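Prophenoloxidase b (Marsupenaeus japonicus, PDB 3WKY) is a type 3 copper phenoloxidase precursor of shrimp hemolymph that, in its active form, hydroxylates monophenols and oxidises o-diphenols. Local coordinates at the interface of chains A and B. Sequence-based numbering; all coordinates share one arbitrary frame. Chains: chain A/B, Prophenoloxidase b.

The interface of chains A and B. Residues chain A 178-180, 185; chain B 302-303, 306, 310.
A:Ser179 lays its backbone CA over the centre of the B:His306 imidazole, 3.6 Å from the ring centroid, a CH-pi contact; its small CB lets the ring lie close against the backbone. The CG2 methyl of B:Val310, from the ring's own helix, lies on the opposite face, offset toward the rim. B:His306 has CG anti to the backbone N (chi1 176°), which sends the imidazole out from helix 294-310 to meet A:Ser179. Followed outward, its CB and CG lie near A:Ser179 O and CA, ND1 hydrogen-bonds a water at 2.8 Å, CE1 skirts CB of A:Ser178, and CD2 and NE2 run beneath CA and CB of A:Ser179. Histidine thus offers both a flat face and a water-bonding nitrogen. The water is also bonded to A:Ser178 O (2.6 Å) and to NH1 of A:Arg185 (2.8 Å), whose guanidinium plane contains it; it ties three polar groups together and probably helps fix the ring's rotation. The A:Arg185 chain bends at chi2 and chi3, bringing its CD methylene to 3.9 Å from the CG1 methyl of B:Val310.

About one turn back along the helix, B:His303 meets A:Arg180, whose long arm runs extended from CG to NE and donates NE to B:His303 NE2 at 3.2 Å. The donor lies nearly in the imidazole plane, but NE2 sits somewhat out of the guanidinium plane, the two flat groups being turned 35° apart. An alanine in place of A:Arg180 would probably leave B:His303 NE2 without this donor and its ring freer to turn. The CG2 methyl of B:Thr302 packs beside A:Arg180 CA. The patch docks short 3-10 segments of one subunit on a neighbour's helix, and probably helps hold the hexameric assembly together.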
ATOM      1  N   SER A 178      14.499 -21.980 -18.063  1.00 23.88           N
ATOM      2  CA  SER A 178      13.985 -22.743 -16.935  1.00 24.94           C
ATOM      3  C   SER A 178      14.725 -22.426 -15.643  1.00 21.54           C
ATOM      4  O   SER A 178      14.124 -22.419 -14.567  1.00 23.95           O
ATOM      5  CB  SER A 178      14.025 -24.256 -17.213  1.00 27.36           C
ATOM      6  OG  SER A 178      12.999 -24.639 -18.114  1.00 31.70           O
ATOM      7  N   SER A 179      16.024 -22.154 -15.735  1.00 19.81           N
ATOM      8  CA  SER A 179      16.795 -21.964 -14.512  1.00 19.59           C
ATOM      9  C   SER A 179      16.344 -20.729 -13.732  1.00 24.39           C
ATOM     10  O   SER A 179      16.609 -20.632 -12.534  1.00 24.35           O
ATOM     11  CB  SER A 179      18.300 -21.912 -14.791  1.00 24.43           C
ATOM     12  OG  SER A 179      18.615 -20.867 -15.688  1.00 29.51           O
ATOM     13  N   ARG A 180      15.665 -19.790 -14.399  1.00 19.89           N
ATOM     14  CA  ARG A 180      15.149 -18.620 -13.692  1.00 16.10           C
ATOM     15  C   ARG A 180      13.626 -18.528 -13.654  1.00 18.56           C
ATOM     16  O   ARG A 180      13.076 -17.588 -13.088  1.00 19.16           O
ATOM     17  CB  ARG A 180      15.688 -17.333 -14.314  1.00 19.59           C
ATOM     18  CG  ARG A 180      17.170 -17.286 -14.343  1.00 20.66           C
ATOM     19  CD  ARG A 180      17.635 -15.907 -14.732  1.00 17.97           C
ATOM     20  NE  ARG A 180      19.064 -15.774 -14.475  1.00 20.33           N
ATOM     21  CZ  ARG A 180      19.739 -14.648 -14.654  1.00 22.01           C
ATOM     22  NH1 ARG A 180      19.102 -13.563 -15.085  1.00 17.27           N
ATOM     23  NH2 ARG A 180      21.042 -14.611 -14.397  1.00 21.00           N
ATOM     24  N   ARG A 185       9.530 -24.933 -16.779  1.00 18.02           N
ATOM     25  CA  ARG A 185       9.819 -26.368 -16.642  1.00 19.68           C
ATOM     26  C   ARG A 185       8.707 -27.235 -17.230  1.00 22.02           C
ATOM     27  O   ARG A 185       8.942 -28.393 -17.592  1.00 19.97           O
ATOM     28  CB  ARG A 185      10.082 -26.788 -15.174  1.00 21.74           C
ATOM     29  CG  ARG A 185      11.395 -26.246 -14.539  1.00 24.38           C
ATOM     30  CD  ARG A 185      12.097 -27.283 -13.607  1.00 20.78           C
ATOM     31  NE  ARG A 185      11.348 -27.671 -12.396  1.00 25.55           N
ATOM     32  CZ  ARG A 185      11.247 -26.935 -11.287  1.00 26.11           C
ATOM     33  NH1 ARG A 185      11.813 -25.722 -11.196  1.00 23.65           N
ATOM     34  NH2 ARG A 185      10.558 -27.401 -10.257  1.00 25.97           N
TER
ATOM     35  N   THR B 302      16.916 -18.572  -6.476  1.00 14.77           N
ATOM     36  CA  THR B 302      16.202 -19.127  -7.628  1.00 17.09           C
ATOM     37  C   THR B 302      17.051 -20.189  -8.339  1.00 17.68           C
ATOM     38  O   THR B 302      16.561 -21.288  -8.662  1.00 16.18           O
ATOM     39  CB  THR B 302      15.824 -18.004  -8.608  1.00 16.44           C
ATOM     40  OG1 THR B 302      14.879 -17.127  -7.971  1.00 18.05           O
ATOM     41  CG2 THR B 302      15.212 -18.567  -9.888  1.00 16.18           C
ATOM     42  N   HIS B 303      18.326 -19.871  -8.566  1.00 15.57           N
ATOM     43  CA  HIS B 303      19.220 -20.821  -9.235  1.00 14.17           C
ATOM     44  C   HIS B 303      19.390 -22.096  -8.412  1.00 14.80           C
ATOM     45  O   HIS B 303      19.400 -23.209  -8.949  1.00 14.50           O
ATOM     46  CB  HIS B 303      20.599 -20.205  -9.490  1.00 14.97           C
ATOM     47  CG  HIS B 303      20.627 -19.162 -10.576  1.00 14.27           C
ATOM     48  ND1 HIS B 303      21.666 -18.288 -10.729  1.00 13.84           N
ATOM     49  CD2 HIS B 303      19.754 -18.899 -11.589  1.00 20.29           C
ATOM     50  CE1 HIS B 303      21.436 -17.488 -11.771  1.00 18.43           C
ATOM     51  NE2 HIS B 303      20.280 -17.853 -12.303  1.00 18.64           N
ATOM     52  N   HIS B 306      16.252 -24.235  -8.444  1.00 14.41           N
ATOM     53  CA  HIS B 306      16.197 -24.946  -9.726  1.00 13.91           C
ATOM     54  C   HIS B 306      17.064 -26.208  -9.695  1.00 16.55           C
ATOM     55  O   HIS B 306      16.607 -27.292 -10.067  1.00 19.31           O
ATOM     56  CB  HIS B 306      16.661 -24.059 -10.875  1.00 14.73           C
ATOM     57  CG  HIS B 306      16.725 -24.769 -12.194  1.00 16.46           C
ATOM     58  ND1 HIS B 306      15.598 -25.089 -12.925  1.00 21.18           N
ATOM     59  CD2 HIS B 306      17.779 -25.219 -12.916  1.00 20.55           C
ATOM     60  CE1 HIS B 306      15.957 -25.713 -14.034  1.00 21.74           C
ATOM     61  NE2 HIS B 306      17.275 -25.806 -14.054  1.00 22.34           N
ATOM     62  N   VAL B 310      15.684 -30.070 -10.116  1.00 14.69           N
ATOM     63  CA  VAL B 310      16.025 -30.956 -11.242  1.00 18.21           C
ATOM     64  C   VAL B 310      17.064 -32.019 -10.889  1.00 23.76           C
ATOM     65  O   VAL B 310      17.350 -32.901 -11.704  1.00 19.21           O
ATOM     66  CB  VAL B 310      16.521 -30.192 -12.485  1.00 19.47           C
ATOM     67  CG1 VAL B 310      15.450 -29.207 -12.969  1.00 20.05           C
ATOM     68  CG2 VAL B 310      17.869 -29.485 -12.188  1.00 16.94           C
TER
HETATM   69  O   HOH W   1      13.137 -23.755 -12.596  1.00 28.38           O